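Local structure of exonuclease (Laribacter hongkongensis, 3SYY) at residues 100-105 against 110-115; 136-141 against 150-155. The protein digests double-stranded DNA with strict 5'-3' polarity as an alkaline exonuclease, with magnesium ions bound in a PDDEXK-type nuclease core. All coordinates share one frame; numbering follows the deposited sequence.

Overall arrangement
From the N terminus, the chain passes through several helices before interaction 1, where the hairpin of strands 103-105 and 109-114 closes a short turn and brings metal ligands together. Helices 118-127 and 132-145 follow, then strand 149-155. Interaction 2 closes the short connection between helix 132-145 and strand 149-155, laying one over the other. The contacts are in series, neither nested nor crossed, yet their centres are only about 7 Å apart. Strands 109-114 and 149-155 are parallel neighbours in one mixed sheet, so strand 109-114, helix 132-145 and strand 149-155 form a beta-alpha-beta crossover. K114 and Q137 probably hydrogen-bond between interactions 1 and 2, tying the magnesium site to the helix.

Interaction 1. Residues 100-105 against 110-115; sequences SPDGLV and LIEIKC. With MG (magnesium ion), chain B.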
loop_
_atom_site.group_PDB
_atom_site.type_symbol
_atom_site.label_atom_id
_atom_site.label_comp_id
_atom_site.label_asym_id
_atom_site.label_seq_id
_atom_site.Cartn_x
_atom_site.Cartn_y
_atom_site.Cartn_z
ATOM N N SER A 100 -25.813 -2.678 11.817
ATOM C CA SER A 100 -26.171 -3.796 11.015
ATOM C C SER A 100 -25.625 -5.086 11.671
ATOM O O SER A 100 -24.571 -5.603 11.254
ATOM C CB SER A 100 -25.588 -3.601 9.620
ATOM O OG SER A 100 -26.127 -4.568 8.756
ATOM N N PRO A 101 -26.327 -5.610 12.702
ATOM C CA PRO A 101 -25.776 -6.843 13.285
ATOM C C PRO A 101 -25.861 -7.993 12.265
ATOM O O PRO A 101 -26.633 -7.915 11.315
ATOM C CB PRO A 101 -26.630 -7.080 14.550
ATOM C CG PRO A 101 -27.876 -6.239 14.384
ATOM C CD PRO A 101 -27.563 -5.138 13.371
ATOM N N ASP A 102 -25.031 -9.021 12.435
ATOM C CA ASP A 102 -25.068 -10.185 11.569
ATOM C C ASP A 102 -26.246 -11.144 11.888
ATOM O O ASP A 102 -26.494 -12.070 11.144
ATOM C CB ASP A 102 -23.724 -10.923 11.644
ATOM C CG ASP A 102 -22.587 -10.111 11.000
ATOM O OD1 ASP A 102 -22.890 -9.368 10.057
ATOM O OD2 ASP A 102 -21.456 -10.163 11.468
ATOM N N GLY A 103 -26.969 -10.903 12.966
ATOM C CA GLY A 103 -28.226 -11.658 13.182
ATOM C C GLY A 103 -28.910 -11.222 14.460
ATOM O O GLY A 103 -28.259 -10.778 15.388
ATOM N N LEU A 104 -30.233 -11.324 14.487
ATOM C CA LEU A 104 -30.978 -11.261 15.772
ATOM C C LEU A 104 -31.051 -12.661 16.352
ATOM O O LEU A 104 -31.418 -13.614 15.652
ATOM C CB LEU A 104 -32.400 -10.770 15.529
ATOM C CG LEU A 104 -32.612 -9.398 14.852
ATOM C CD1 LEU A 104 -34.076 -8.947 15.023
ATOM C CD2 LEU A 104 -31.659 -8.335 15.376
ATOM N N VAL A 105 -30.696 -12.783 17.612
ATOM C CA VAL A 105 -30.659 -14.100 18.266
ATOM C C VAL A 105 -31.738 -14.103 19.345
ATOM O O VAL A 105 -31.696 -13.297 20.274
ATOM C CB VAL A 105 -29.316 -14.399 18.930
ATOM C CG1 VAL A 105 -29.283 -15.841 19.449
ATOM C CG2 VAL A 105 -28.149 -14.179 17.940
ATOM N N LEU A 110 -27.929 -10.927 19.961
ATOM C CA LEU A 110 -27.439 -10.533 18.659
ATOM C C LEU A 110 -26.255 -11.440 18.370
ATOM O O LEU A 110 -25.737 -12.026 19.274
ATOM C CB LEU A 110 -26.893 -9.095 18.763
ATOM C CG LEU A 110 -27.916 -7.970 19.022
ATOM C CD1 LEU A 110 -27.194 -6.660 19.243
ATOM C CD2 LEU A 110 -28.810 -7.850 17.861
ATOM N N ILE A 111 -25.824 -11.510 17.112
ATOM C CA ILE A 111 -24.540 -12.144 16.789
ATOM C C ILE A 111 -23.769 -11.147 15.900
ATOM O O ILE A 111 -24.380 -10.485 15.069
ATOM C CB ILE A 111 -24.746 -13.517 16.075
ATOM C CG1 ILE A 111 -23.423 -14.135 15.612
ATOM C CG2 ILE A 111 -25.752 -13.398 14.944
ATOM C CD1 ILE A 111 -23.548 -15.580 15.104
ATOM N N GLU A 112 -22.469 -11.027 16.134
ATOM C CA GLU A 112 -21.566 -10.266 15.213
ATOM C C GLU A 112 -20.484 -11.295 14.871
ATOM O O GLU A 112 -19.890 -11.885 15.782
ATOM C CB GLU A 112 -20.918 -9.078 15.941
ATOM C CG GLU A 112 -19.729 -8.428 15.087
ATOM C CD GLU A 112 -20.223 -7.912 13.728
ATOM O OE1 GLU A 112 -21.435 -7.570 13.622
ATOM O OE2 GLU A 112 -19.418 -7.875 12.710
ATOM N N ILE A 113 -20.298 -11.537 13.581
ATOM C CA ILE A 113 -19.370 -12.544 13.070
ATOM C C ILE A 113 -18.108 -11.904 12.449
ATOM O O ILE A 113 -18.207 -10.982 11.611
ATOM C CB ILE A 113 -20.078 -13.347 11.979
ATOM C CG1 ILE A 113 -21.267 -14.157 12.581
ATOM C CG2 ILE A 113 -19.084 -14.311 11.230
ATOM C CD1 ILE A 113 -22.151 -14.763 11.512
ATOM N N LYS A 114 -16.932 -12.420 12.825
ATOM C CA LYS A 114 -15.703 -12.095 12.085
ATOM C C LYS A 114 -15.150 -13.362 11.439
ATOM O O LYS A 114 -15.134 -14.467 12.074
ATOM C CB LYS A 114 -14.660 -11.474 13.023
ATOM C CG LYS A 114 -15.127 -10.298 13.878
ATOM C CD LYS A 114 -15.767 -9.187 13.064
ATOM C CE LYS A 114 -16.141 -7.965 13.958
ATOM N NZ LYS A 114 -16.909 -6.943 13.093
ATOM N N CYS A 115 -14.675 -13.230 10.190
ATOM C CA CYS A 115 -13.944 -14.298 9.518
ATOM C C CYS A 115 -12.619 -13.734 8.996
ATOM O O CYS A 115 -12.506 -13.461 7.798
ATOM C CB CYS A 115 -14.741 -14.832 8.339
ATOM S SG CYS A 115 -16.343 -15.703 8.875
HETATM MG MG MG B . -19.441 -9.081 10.739
HETATM O O HOH W 1 -20.562 -8.924 8.776
HETATM O O HOH W 2 -17.541 -7.892 10.046
#
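D102 OD2 and a magnesium ion lie off one face of the E112 carboxylate, K114 NZ off the other; the two carboxylate planes are turned about 40° apart. E112 OE2 lies 2.3 Å from the ion, and K114 NZ makes a salt bridge 2.7 Å from E112 OE2. D102 OD2 holds the ion nearly in its carboxylate plane, on the side of OD1, and its anti lone pair accepts an almost straight bond (166°) from I113 N, 2.8 Å away. CG of D102, anti to the carbonyl carbon (chi1 -69°), carries the carboxylate there. OD1 accepts a hydrogen bond from a metal-bound water; I113 O and a second water are further ligands of the ion.

Behind the site, I111 N donates to G103 O at 3.1 Å. Because G103 has no side chain, I111 CG2 can approach to 3.5 Å from G103 CA. Branched V105 and I111 pack together, and L110 CD2 meets P101 CG at 3.9 Å.

P101-D102 and E112-I113-K114 form the PD-(D/E)XK signature, and S100 and E112 also serve a second magnesium. The ion probably offsets repulsion between D102 OD2 and E112 OE2, 3.3 Å apart, consistent with metal-dependent cleavage of DNA.

Interaction 2. Residues 136-141 against 150-155; sequences KQMQTQ and CDFVSY
M138 reaches from the helix to two residues on one face of strand 150-155, C150 and F152, and forms the dense part of this contact. Its CG and SD meet the C150 sulfur, with M138 CG 3.7 Å from C150 SG. The thioether then bends at its last torsion (chi3 -65°), turning the terminal methyl toward the phenylalanine: M138 CE lies 3.7 Å from F152 CD2 and approaches the ring obliquely. The sulfur stands at the ring edge, with M138 SD 5.1 Å from the F152 centroid and 78° off the ring normal, a Met-aromatic contact. The two side chains cross at about a right angle. A long, flexible methionine suits this place because it can span the gap between helix and strand and fit both a small thiol and a flat ring. The small C150 thiol leaves room for the thioether against it.

Beyond this cluster the contact is sparse. Q141 adds only the end of its side chain, lying against C150 SG. The segment axes are 9.6 Å apart at their closest and run at 147°, and the strand draws away from the helix beyond F152. K136, partly exposed, lies on the helix side turned from the strand.

Around the cluster, I170 of strand 165-171 also touches M138, and P130 touches F152. Strand 149-155 lies between strands 109-114 and 165-171. Helix 132-145 packs on the face of the strand that carries C150 and F152, while D151, pointing away from that helix, forms a salt bridge with R169 and a hydrogen bond with Y75 of helix 59-79.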
loop_
_atom_site.group_PDB
_atom_site.type_symbol
_atom_site.label_atom_id
_atom_site.label_comp_id
_atom_site.label_asym_id
_atom_site.label_seq_id
_atom_site.Cartn_x
_atom_site.Cartn_y
_atom_site.Cartn_z
ATOM N N LYS A 136 -17.036 -1.564 20.782
ATOM C CA LYS A 136 -17.806 -0.371 20.419
ATOM C C LYS A 136 -18.862 -0.673 19.377
ATOM O O LYS A 136 -19.986 -0.239 19.513
ATOM C CB LYS A 136 -16.901 0.763 19.959
ATOM C CG LYS A 136 -16.045 1.306 21.145
ATOM C CD LYS A 136 -15.097 2.374 20.710
ATOM C CE LYS A 136 -14.425 2.983 21.951
ATOM N NZ LYS A 136 -13.315 2.052 22.384
ATOM N N GLN A 137 -18.515 -1.475 18.386
ATOM C CA GLN A 137 -19.454 -1.876 17.352
ATOM C C GLN A 137 -20.664 -2.603 17.974
ATOM O O GLN A 137 -21.814 -2.319 17.679
ATOM C CB GLN A 137 -18.749 -2.810 16.380
ATOM C CG GLN A 137 -19.683 -3.320 15.313
ATOM C CD GLN A 137 -19.017 -4.316 14.389
ATOM O OE1 GLN A 137 -17.948 -4.859 14.689
ATOM N NE2 GLN A 137 -19.619 -4.522 13.235
ATOM N N MET A 138 -20.373 -3.565 18.848
ATOM C CA MET A 138 -21.439 -4.370 19.413
ATOM C C MET A 138 -22.284 -3.598 20.427
ATOM O O MET A 138 -23.484 -3.812 20.486
ATOM C CB MET A 138 -20.848 -5.624 20.042
ATOM C CG MET A 138 -20.443 -6.677 18.932
ATOM S SD MET A 138 -19.698 -8.146 19.687
ATOM C CE MET A 138 -18.222 -7.604 20.432
ATOM N N GLN A 139 -21.669 -2.723 21.202
ATOM C CA GLN A 139 -22.479 -1.894 22.135
ATOM C C GLN A 139 -23.398 -1.005 21.326
ATOM O O GLN A 139 -24.554 -0.799 21.705
ATOM C CB GLN A 139 -21.607 -1.085 23.089
ATOM C CG GLN A 139 -20.838 -1.961 24.119
ATOM C CD GLN A 139 -21.808 -2.717 25.100
ATOM O OE1 GLN A 139 -23.021 -2.424 25.150
ATOM N NE2 GLN A 139 -21.269 -3.704 25.824
ATOM N N THR A 140 -22.908 -0.495 20.181
ATOM C CA THR A 140 -23.738 0.310 19.288
ATOM C C THR A 140 -24.852 -0.473 18.666
ATOM O O THR A 140 -25.967 0.043 18.491
ATOM C CB THR A 140 -22.895 0.905 18.121
ATOM O OG1 THR A 140 -21.848 1.717 18.669
ATOM C CG2 THR A 140 -23.776 1.720 17.162
ATOM N N GLN A 141 -24.580 -1.720 18.296
ATOM C CA GLN A 141 -25.641 -2.567 17.748
ATOM C C GLN A 141 -26.756 -2.773 18.816
ATOM O O GLN A 141 -27.952 -2.706 18.494
ATOM C CB GLN A 141 -25.070 -3.934 17.345
ATOM C CG GLN A 141 -24.349 -3.967 16.033
ATOM C CD GLN A 141 -23.429 -5.206 15.919
ATOM O OE1 GLN A 141 -22.776 -5.419 14.892
ATOM N NE2 GLN A 141 -23.411 -6.017 16.957
ATOM N N CYS A 150 -24.672 -9.581 22.871
ATOM C CA CYS A 150 -24.281 -9.932 21.497
ATOM C C CYS A 150 -23.199 -10.987 21.656
ATOM O O CYS A 150 -22.268 -10.821 22.418
ATOM C CB CYS A 150 -23.681 -8.733 20.778
ATOM S SG CYS A 150 -23.192 -9.121 19.056
ATOM N N ASP A 151 -23.379 -12.091 20.957
ATOM C CA ASP A 151 -22.374 -13.155 20.939
ATOM C C ASP A 151 -21.391 -12.793 19.806
ATOM O O ASP A 151 -21.775 -12.645 18.660
ATOM C CB ASP A 151 -23.062 -14.471 20.598
ATOM C CG ASP A 151 -23.563 -15.222 21.872
ATOM O OD1 ASP A 151 -23.097 -14.882 22.982
ATOM O OD2 ASP A 151 -24.441 -16.097 21.739
ATOM N N PHE A 152 -20.147 -12.631 20.164
ATOM C CA PHE A 152 -19.116 -12.321 19.186
ATOM C C PHE A 152 -18.543 -13.647 18.706
ATOM O O PHE A 152 -18.095 -14.439 19.524
ATOM C CB PHE A 152 -18.036 -11.551 19.905
ATOM C CG PHE A 152 -16.829 -11.284 19.045
ATOM C CD1 PHE A 152 -15.716 -12.133 19.094
ATOM C CD2 PHE A 152 -16.809 -10.185 18.188
ATOM C CE1 PHE A 152 -14.563 -11.868 18.294
ATOM C CE2 PHE A 152 -15.662 -9.902 17.400
ATOM C CZ PHE A 152 -14.552 -10.777 17.423
ATOM N N VAL A 153 -18.635 -13.929 17.417
ATOM C CA VAL A 153 -18.133 -15.194 16.862
ATOM C C VAL A 153 -16.935 -14.840 15.978
ATOM O O VAL A 153 -17.047 -13.917 15.152
ATOM C CB VAL A 153 -19.208 -15.848 15.985
ATOM C CG1 VAL A 153 -18.651 -17.117 15.221
ATOM C CG2 VAL A 153 -20.439 -16.261 16.881
ATOM N N SER A 154 -15.804 -15.536 16.178
ATOM C CA SER A 154 -14.718 -15.550 15.181
ATOM C C SER A 154 -14.619 -16.969 14.585
ATOM O O SER A 154 -14.736 -17.971 15.331
ATOM C CB SER A 154 -13.418 -15.085 15.848
ATOM O OG SER A 154 -12.309 -15.039 14.958
ATOM N N TYR A 155 -14.481 -17.080 13.257
ATOM C CA TYR A 155 -14.497 -18.385 12.596
ATOM C C TYR A 155 -13.436 -18.479 11.502
ATOM O O TYR A 155 -13.345 -17.587 10.622
ATOM C CB TYR A 155 -15.843 -18.611 11.960
ATOM C CG TYR A 155 -16.022 -19.913 11.251
ATOM C CD1 TYR A 155 -16.167 -21.114 11.968
ATOM C CD2 TYR A 155 -16.126 -19.958 9.862
ATOM C CE1 TYR A 155 -16.341 -22.323 11.285
ATOM C CE2 TYR A 155 -16.310 -21.150 9.182
ATOM C CZ TYR A 155 -16.429 -22.327 9.908
ATOM O OH TYR A 155 -16.594 -23.476 9.201
#